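Local coordinates for putative cytoplasmic protein (Salmonella typhimurium LT2, PDB 2Q02) that is of unknown function but binds zinc in a xylose isomerase-like TIM barrel and may act as an isomerase, at residues Ala99-Val113 with Ile134-Leu148. Residues are numbered along the deposited sequence; the frame is centred on the assembly and turned at random.
Sequences ARALVLCPLNDGTIV and IQGLVEPLGFRVSSL. With ZN (zinc ion), chain E.
Pro-106 packs the CD-CG edge of its ring obliquely on the branch point of Leu-141, with Pro-106 CD 3.6 Å from Leu-141 CG, while its CB meets CB of Leu-148; this packing sits just past the C-terminal ends of two neighbouring parallel strands of a TIM barrel. Strands 101-104 and 135-138, joined through helix 115-130 as a beta-alpha-beta unit, pair in register from Ala-101 with Gln-135 to Leu-104 with Val-138. Five backbone hydrogen bonds zip them together, the last from Glu-139 N to Leu-104 O at 2.9 Å and almost straight (177°). Ala-101, Val-103 and Leu-137 share one face, where Ala-101 CB touches Leu-137 CD1; on the other, Leu-104 CD1 approaches Val-138 CG2 and the leucine packs against helix 115-130. Glu-139 carries its carboxylate past Val-103 CG1 on an extended chain that leaves the backbone with CG opposite N (chi1 177°), and OE2 binds the zinc ion at 2.1 Å alongside Asp-170, His-197 and Glu-245. Beyond the strands the two loops stay together. Asn-108 brings its amide obliquely up to the Phe-143 ring, the side chains crossing at about a right angle with planes 36° apart, Asn-108 ND2 3.4 Å from Phe-143 CD2, and OD1 lies against Val-145 CG2. Ser-146 OG, 2.7 Å from Leu-141 O, donates to that carbonyl and accepts from Leu-148 N in an ST turn. Farther out, Gly-110 N reaches a lone pair of Val-145 O at 2.9 Å.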
ATOM      1  N   ALA A  99       8.300 -11.730  -2.631  1.00 45.92           N
ATOM      2  CA  ALA A  99       7.165 -10.820  -2.619  1.00 45.92           C
ATOM      3  C   ALA A  99       6.245 -11.088  -3.818  1.00 46.16           C
ATOM      4  O   ALA A  99       6.690 -11.290  -4.958  1.00 47.28           O
ATOM      5  CB  ALA A  99       7.621  -9.389  -2.618  1.00 45.92           C
ATOM      6  N   ARG A 100       4.955 -11.079  -3.539  1.00 46.64           N
ATOM      7  CA  ARG A 100       3.928 -11.376  -4.523  1.00 47.73           C
ATOM      8  C   ARG A 100       3.747 -10.225  -5.520  1.00 46.50           C
ATOM      9  O   ARG A 100       3.539 -10.439  -6.711  1.00 45.16           O
ATOM     10  CB  ARG A 100       2.605 -11.582  -3.766  1.00 48.74           C
ATOM     11  CG  ARG A 100       1.423 -11.996  -4.630  1.00 52.44           C
ATOM     12  CD  ARG A 100       0.306 -12.621  -3.747  1.00 53.51           C
ATOM     13  NE  ARG A 100      -0.783 -11.682  -3.433  1.00 56.29           N
ATOM     14  CZ  ARG A 100      -1.640 -11.824  -2.425  1.00 54.71           C
ATOM     15  NH1 ARG A 100      -1.560 -12.845  -1.574  1.00 56.88           N
ATOM     16  NH2 ARG A 100      -2.587 -10.925  -2.258  1.00 61.58           N
ATOM     17  N   ALA A 101       3.811  -9.004  -5.008  1.00 45.29           N
ATOM     18  CA  ALA A 101       3.459  -7.839  -5.788  1.00 45.51           C
ATOM     19  C   ALA A 101       4.465  -6.702  -5.563  1.00 45.89           C
ATOM     20  O   ALA A 101       5.173  -6.652  -4.526  1.00 44.19           O
ATOM     21  CB  ALA A 101       2.038  -7.375  -5.411  1.00 44.47           C
ATOM     22  N   LEU A 102       4.525  -5.800  -6.546  1.00 45.36           N
ATOM     23  CA  LEU A 102       5.251  -4.548  -6.394  1.00 45.34           C
ATOM     24  C   LEU A 102       4.277  -3.404  -6.675  1.00 46.23           C
ATOM     25  O   LEU A 102       3.467  -3.442  -7.631  1.00 45.21           O
ATOM     26  CB  LEU A 102       6.478  -4.490  -7.307  1.00 46.53           C
ATOM     27  CG  LEU A 102       7.278  -3.195  -7.495  1.00 45.18           C
ATOM     28  CD1 LEU A 102       7.997  -2.813  -6.226  1.00 47.78           C
ATOM     29  CD2 LEU A 102       8.266  -3.363  -8.607  1.00 44.95           C
ATOM     30  N   VAL A 103       4.359  -2.386  -5.820  1.00 46.27           N
ATOM     31  CA  VAL A 103       3.461  -1.239  -5.892  1.00 45.92           C
ATOM     32  C   VAL A 103       3.993  -0.163  -6.826  1.00 45.25           C
ATOM     33  O   VAL A 103       5.185   0.161  -6.810  1.00 44.45           O
ATOM     34  CB  VAL A 103       3.261  -0.614  -4.491  1.00 44.40           C
ATOM     35  CG1 VAL A 103       2.410   0.651  -4.579  1.00 48.25           C
ATOM     36  CG2 VAL A 103       2.630  -1.607  -3.546  1.00 45.30           C
ATOM     37  N   LEU A 104       3.085   0.422  -7.602  1.00 46.52           N
ATOM     38  CA  LEU A 104       3.411   1.475  -8.584  1.00 46.27           C
ATOM     39  C   LEU A 104       2.691   2.792  -8.229  1.00 45.90           C
ATOM     40  O   LEU A 104       1.463   2.820  -8.037  1.00 45.15           O
ATOM     41  CB  LEU A 104       2.981   1.031  -9.980  1.00 45.53           C
ATOM     42  CG  LEU A 104       3.646  -0.243 -10.507  1.00 47.84           C
ATOM     43  CD1 LEU A 104       2.855  -0.844 -11.643  1.00 50.23           C
ATOM     44  CD2 LEU A 104       5.069   0.022 -10.978  1.00 49.39           C
ATOM     45  N   CYS A 105       3.460   3.873  -8.132  1.00 45.64           N
ATOM     46  CA  CYS A 105       2.912   5.167  -7.768  1.00 46.65           C
ATOM     47  C   CYS A 105       3.094   6.171  -8.882  1.00 45.81           C
ATOM     48  O   CYS A 105       4.194   6.266  -9.450  1.00 45.60           O
ATOM     49  CB  CYS A 105       3.618   5.719  -6.523  1.00 48.88           C
ATOM     50  SG  CYS A 105       3.171   4.857  -5.001  1.00 54.47           S
ATOM     51  N   PRO A 106       2.049   6.985  -9.147  1.00 45.44           N
ATOM     52  CA  PRO A 106       2.064   7.926 -10.271  1.00 44.47           C
ATOM     53  C   PRO A 106       2.869   9.164  -9.962  1.00 44.70           C
ATOM     54  O   PRO A 106       3.065   9.488  -8.801  1.00 45.14           O
ATOM     55  CB  PRO A 106       0.591   8.334 -10.416  1.00 44.28           C
ATOM     56  CG  PRO A 106       0.069   8.297  -8.982  1.00 43.91           C
ATOM     57  CD  PRO A 106       0.805   7.105  -8.353  1.00 44.76           C
ATOM     58  N   LEU A 107       3.303   9.857 -11.005  1.00 44.87           N
ATOM     59  CA  LEU A 107       3.965  11.151 -10.858  1.00 45.11           C
ATOM     60  C   LEU A 107       3.095  12.087 -10.013  1.00 45.34           C
ATOM     61  O   LEU A 107       1.870  12.111 -10.143  1.00 44.65           O
ATOM     62  CB  LEU A 107       4.277  11.791 -12.223  1.00 43.65           C
ATOM     63  CG  LEU A 107       5.046  13.121 -12.190  1.00 45.78           C
ATOM     64  CD1 LEU A 107       6.523  12.912 -11.819  1.00 45.49           C
ATOM     65  CD2 LEU A 107       4.943  13.872 -13.503  1.00 44.76           C
ATOM     66  N   ASN A 108       3.741  12.850  -9.138  1.00 44.57           N
ATOM     67  CA  ASN A 108       3.017  13.662  -8.156  1.00 44.83           C
ATOM     68  C   ASN A 108       3.775  14.965  -7.946  1.00 45.07           C
ATOM     69  O   ASN A 108       4.194  15.290  -6.849  1.00 45.34           O
ATOM     70  CB  ASN A 108       2.780  12.857  -6.856  1.00 44.35           C
ATOM     71  CG  ASN A 108       1.967  13.614  -5.798  1.00 43.61           C
ATOM     72  OD1 ASN A 108       0.867  14.080  -6.046  1.00 46.40           O
ATOM     73  ND2 ASN A 108       2.517  13.700  -4.592  1.00 43.69           N
ATOM     74  N   ASP A 109       3.984  15.695  -9.035  1.00 45.79           N
ATOM     75  CA  ASP A 109       4.721  16.971  -8.988  1.00 46.06           C
ATOM     76  C   ASP A 109       3.935  18.144  -9.623  1.00 45.93           C
ATOM     77  O   ASP A 109       4.504  19.204  -9.926  1.00 43.86           O
ATOM     78  CB  ASP A 109       6.116  16.851  -9.646  1.00 46.77           C
ATOM     79  CG  ASP A 109       6.059  16.737 -11.178  1.00 48.79           C
ATOM     80  OD1 ASP A 109       4.954  16.812 -11.758  1.00 46.58           O
ATOM     81  OD2 ASP A 109       7.137  16.561 -11.793  1.00 48.33           O
ATOM     82  N   GLY A 110       2.633  17.947  -9.831  1.00 45.73           N
ATOM     83  CA  GLY A 110       1.780  19.010 -10.371  1.00 44.97           C
ATOM     84  C   GLY A 110       1.756  19.088 -11.886  1.00 44.77           C
ATOM     85  O   GLY A 110       1.132  19.976 -12.461  1.00 43.98           O
ATOM     86  N   THR A 111       2.429  18.142 -12.526  1.00 44.86           N
ATOM     87  CA  THR A 111       2.528  18.085 -13.966  1.00 45.79           C
ATOM     88  C   THR A 111       1.560  17.042 -14.509  1.00 44.66           C
ATOM     89  O   THR A 111       1.360  15.989 -13.912  1.00 44.33           O
ATOM     90  CB  THR A 111       3.955  17.790 -14.393  1.00 45.20           C
ATOM     91  OG1 THR A 111       4.703  19.005 -14.295  1.00 49.13           O
ATOM     92  CG2 THR A 111       4.025  17.317 -15.802  1.00 48.74           C
ATOM     93  N   ILE A 112       0.945  17.363 -15.637  1.00 44.34           N
ATOM     94  CA  ILE A 112      -0.007  16.477 -16.276  1.00 44.15           C
ATOM     95  C   ILE A 112       0.732  15.316 -16.898  1.00 44.90           C
ATOM     96  O   ILE A 112       1.690  15.516 -17.600  1.00 43.99           O
ATOM     97  CB  ILE A 112      -0.756  17.171 -17.449  1.00 43.94           C
ATOM     98  CG1 ILE A 112      -1.700  18.252 -16.926  1.00 42.33           C
ATOM     99  CG2 ILE A 112      -1.513  16.130 -18.335  1.00 42.30           C
ATOM    100  CD1 ILE A 112      -2.195  19.212 -17.998  1.00 42.77           C
ATOM    101  N   VAL A 113       0.256  14.104 -16.661  1.00 45.09           N
ATOM    102  CA  VAL A 113       0.662  12.961 -17.452  1.00 45.48           C
ATOM    103  C   VAL A 113      -0.567  12.515 -18.250  1.00 44.87           C
ATOM    104  O   VAL A 113      -1.563  12.132 -17.656  1.00 44.25           O
ATOM    105  CB  VAL A 113       1.191  11.796 -16.572  1.00 45.83           C
ATOM    106  CG1 VAL A 113       1.484  10.554 -17.427  1.00 43.93           C
ATOM    107  CG2 VAL A 113       2.453  12.209 -15.838  1.00 48.27           C
ATOM    108  N   ILE A 134       5.876 -11.152 -11.146  1.00 45.19           N
ATOM    109  CA  ILE A 134       5.425 -10.290 -10.057  1.00 45.03           C
ATOM    110  C   ILE A 134       4.130  -9.602 -10.494  1.00 45.04           C
ATOM    111  O   ILE A 134       3.991  -9.202 -11.659  1.00 45.28           O
ATOM    112  CB  ILE A 134       6.499  -9.236  -9.667  1.00 45.38           C
ATOM    113  CG1 ILE A 134       7.805  -9.916  -9.224  1.00 45.46           C
ATOM    114  CG2 ILE A 134       5.965  -8.281  -8.583  1.00 44.84           C
ATOM    115  CD1 ILE A 134       7.692 -10.829  -7.994  1.00 47.00           C
ATOM    116  N   GLN A 135       3.187  -9.489  -9.560  1.00 45.27           N
ATOM    117  CA  GLN A 135       1.940  -8.754  -9.784  1.00 46.25           C
ATOM    118  C   GLN A 135       2.162  -7.279  -9.582  1.00 45.87           C
ATOM    119  O   GLN A 135       3.005  -6.858  -8.793  1.00 46.33           O
ATOM    120  CB  GLN A 135       0.831  -9.220  -8.837  1.00 45.73           C
ATOM    121  CG  GLN A 135       0.330 -10.660  -9.093  1.00 46.40           C
ATOM    122  CD  GLN A 135      -0.494 -11.236  -7.940  1.00 50.71           C
ATOM    123  OE1 GLN A 135      -0.927 -10.518  -7.021  1.00 64.64           O
ATOM    124  NE2 GLN A 135      -0.700 -12.544  -7.975  1.00 55.54           N
ATOM    125  N   GLY A 136       1.403  -6.483 -10.308  1.00 46.55           N
ATOM    126  CA  GLY A 136       1.484  -5.034 -10.182  1.00 45.85           C
ATOM    127  C   GLY A 136       0.271  -4.447  -9.487  1.00 45.48           C
ATOM    128  O   GLY A 136      -0.875  -4.823  -9.763  1.00 43.52           O
ATOM    129  N   LEU A 137       0.538  -3.521  -8.575  1.00 45.32           N
ATOM    130  CA  LEU A 137      -0.513  -2.793  -7.894  1.00 45.97           C
ATOM    131  C   LEU A 137      -0.340  -1.281  -8.160  1.00 46.13           C
ATOM    132  O   LEU A 137       0.659  -0.664  -7.734  1.00 45.51           O
ATOM    133  CB  LEU A 137      -0.473  -3.094  -6.386  1.00 47.18           C
ATOM    134  CG  LEU A 137      -0.954  -4.461  -5.930  1.00 45.38           C
ATOM    135  CD1 LEU A 137      -0.717  -4.616  -4.450  1.00 46.53           C
ATOM    136  CD2 LEU A 137      -2.436  -4.645  -6.285  1.00 43.02           C
ATOM    137  N   VAL A 138      -1.300  -0.703  -8.890  1.00 45.60           N
ATOM    138  CA  VAL A 138      -1.300   0.729  -9.178  1.00 45.42           C
ATOM    139  C   VAL A 138      -2.009   1.460  -8.059  1.00 45.56           C
ATOM    140  O   VAL A 138      -3.198   1.223  -7.812  1.00 45.36           O
ATOM    141  CB  VAL A 138      -2.019   1.023 -10.492  1.00 46.29           C
ATOM    142  CG1 VAL A 138      -2.175   2.507 -10.693  1.00 42.59           C
ATOM    143  CG2 VAL A 138      -1.264   0.363 -11.677  1.00 48.80           C
ATOM    144  N   GLU A 139      -1.286   2.333  -7.368  1.00 45.70           N
ATOM    145  CA  GLU A 139      -1.859   3.095  -6.251  1.00 45.79           C
ATOM    146  C   GLU A 139      -2.044   4.552  -6.632  1.00 45.29           C
ATOM    147  O   GLU A 139      -1.069   5.305  -6.660  1.00 45.35           O
ATOM    148  CB  GLU A 139      -0.942   3.063  -5.039  1.00 46.72           C
ATOM    149  CG  GLU A 139      -1.440   3.905  -3.861  1.00 46.83           C
ATOM    150  CD  GLU A 139      -0.759   3.550  -2.560  1.00 47.02           C
ATOM    151  OE1 GLU A 139       0.364   3.014  -2.614  1.00 47.41           O
ATOM    152  OE2 GLU A 139      -1.345   3.812  -1.488  1.00 51.89           O
ATOM    153  N   PRO A 140      -3.281   4.960  -6.932  1.00 44.84           N
ATOM    154  CA  PRO A 140      -3.553   6.377  -7.073  1.00 45.01           C
ATOM    155  C   PRO A 140      -3.239   7.175  -5.790  1.00 46.24           C
ATOM    156  O   PRO A 140      -3.476   6.696  -4.664  1.00 46.28           O
ATOM    157  CB  PRO A 140      -5.060   6.438  -7.366  1.00 45.47           C
ATOM    158  CG  PRO A 140      -5.481   5.089  -7.753  1.00 45.87           C
ATOM    159  CD  PRO A 140      -4.467   4.125  -7.196  1.00 46.68           C
ATOM    160  N   LEU A 141      -2.687   8.377  -5.990  1.00 45.93           N
ATOM    161  CA  LEU A 141      -2.394   9.312  -4.916  1.00 45.53           C
ATOM    162  C   LEU A 141      -3.384  10.445  -4.997  1.00 45.21           C
ATOM    163  O   LEU A 141      -3.571  11.039  -6.054  1.00 43.97           O
ATOM    164  CB  LEU A 141      -0.991   9.888  -5.050  1.00 45.75           C
ATOM    165  CG  LEU A 141       0.134   8.887  -5.242  1.00 45.26           C
ATOM    166  CD1 LEU A 141       1.404   9.611  -5.551  1.00 47.83           C
ATOM    167  CD2 LEU A 141       0.304   8.007  -4.030  1.00 47.09           C
ATOM    168  N   GLY A 142      -4.010  10.754  -3.870  1.00 46.14           N
ATOM    169  CA  GLY A 142      -5.094  11.745  -3.832  1.00 45.11           C
ATOM    170  C   GLY A 142      -4.679  13.210  -3.862  1.00 44.25           C
ATOM    171  O   GLY A 142      -5.522  14.083  -4.044  1.00 43.48           O
ATOM    172  N   PHE A 143      -3.395  13.498  -3.674  1.00 44.27           N
ATOM    173  CA  PHE A 143      -2.924  14.873  -3.693  1.00 44.30           C
ATOM    174  C   PHE A 143      -3.404  15.608  -4.937  1.00 44.89           C
ATOM    175  O   PHE A 143      -3.476  15.040  -6.028  1.00 45.18           O
ATOM    176  CB  PHE A 143      -1.407  14.959  -3.640  1.00 43.55           C
ATOM    177  CG  PHE A 143      -0.830  14.267  -2.467  1.00 46.99           C
ATOM    178  CD1 PHE A 143      -0.956  14.820  -1.198  1.00 42.28           C
ATOM    179  CD2 PHE A 143      -0.210  13.028  -2.614  1.00 45.34           C
ATOM    180  CE1 PHE A 143      -0.471  14.171  -0.114  1.00 39.38           C
ATOM    181  CE2 PHE A 143       0.289  12.372  -1.523  1.00 43.73           C
ATOM    182  CZ  PHE A 143       0.161  12.948  -0.264  1.00 43.54           C
ATOM    183  N   ARG A 144      -3.720  16.890  -4.776  1.00 45.10           N
ATOM    184  CA  ARG A 144      -4.084  17.729  -5.927  1.00 45.28           C
ATOM    185  C   ARG A 144      -3.034  17.779  -7.029  1.00 45.26           C
ATOM    186  O   ARG A 144      -3.381  17.978  -8.199  1.00 44.08           O
ATOM    187  CB  ARG A 144      -4.384  19.165  -5.541  1.00 44.46           C
ATOM    188  CG  ARG A 144      -5.811  19.386  -5.168  1.00 46.68           C
ATOM    189  CD  ARG A 144      -5.994  20.654  -4.359  1.00 45.15           C
ATOM    190  NE  ARG A 144      -7.416  20.981  -4.314  1.00 50.53           N
ATOM    191  CZ  ARG A 144      -7.986  22.088  -4.806  1.00 52.77           C
ATOM    192  NH1 ARG A 144      -7.266  23.070  -5.373  1.00 49.86           N
ATOM    193  NH2 ARG A 144      -9.308  22.228  -4.701  1.00 52.55           N
ATOM    194  N   VAL A 145      -1.764  17.625  -6.654  1.00 45.04           N
ATOM    195  CA  VAL A 145      -0.664  17.623  -7.635  1.00 44.84           C
ATOM    196  C   VAL A 145      -0.407  16.250  -8.286  1.00 44.50           C
ATOM    197  O   VAL A 145       0.476  16.114  -9.124  1.00 45.41           O
ATOM    198  CB  VAL A 145       0.594  18.237  -7.032  1.00 44.54           C
ATOM    199  CG1 VAL A 145       0.334  19.709  -6.740  1.00 39.35           C
ATOM    200  CG2 VAL A 145       1.019  17.480  -5.747  1.00 43.43           C
ATOM    201  N   SER A 146      -1.200  15.252  -7.909  1.00 45.02           N
ATOM    202  CA  SER A 146      -1.065  13.889  -8.422  1.00 44.78           C
ATOM    203  C   SER A 146      -1.586  13.780  -9.841  1.00 44.47           C
ATOM    204  O   SER A 146      -2.631  14.330 -10.176  1.00 42.84           O
ATOM    205  CB  SER A 146      -1.814  12.899  -7.541  1.00 43.78           C
ATOM    206  OG  SER A 146      -1.962  11.653  -8.186  1.00 40.14           O
ATOM    207  N   SER A 147      -0.835  13.058 -10.672  1.00 44.65           N
ATOM    208  CA  SER A 147      -1.226  12.829 -12.057  1.00 44.88           C
ATOM    209  C   SER A 147      -2.290  11.743 -12.201  1.00 44.85           C
ATOM    210  O   SER A 147      -2.819  11.551 -13.280  1.00 45.03           O
ATOM    211  CB  SER A 147      -0.006  12.450 -12.909  1.00 45.14           C
ATOM    212  OG  SER A 147       0.489  11.170 -12.557  1.00 39.46           O
ATOM    213  N   LEU A 148      -2.579  11.017 -11.127  1.00 45.41           N
ATOM    214  CA  LEU A 148      -3.537   9.914 -11.162  1.00 45.76           C
ATOM    215  C   LEU A 148      -4.158   9.748  -9.760  1.00 45.87           C
ATOM    216  O   LEU A 148      -3.559   9.150  -8.868  1.00 47.14           O
ATOM    217  CB  LEU A 148      -2.839   8.617 -11.639  1.00 44.15           C
ATOM    218  CG  LEU A 148      -3.665   7.318 -11.679  1.00 46.96           C
ATOM    219  CD1 LEU A 148      -4.873   7.419 -12.636  1.00 50.26           C
ATOM    220  CD2 LEU A 148      -2.821   6.104 -12.054  1.00 46.37           C
TER
HETATM  221 ZN    ZN E 300      -0.609   3.355   0.444  1.00 45.13          ZN
HETATM  222  O   HOH W   1       1.786  15.133 -11.457  1.00 30.88           O
HETATM  223  O   HOH W   2      -2.213  13.658 -15.199  1.00 35.65           O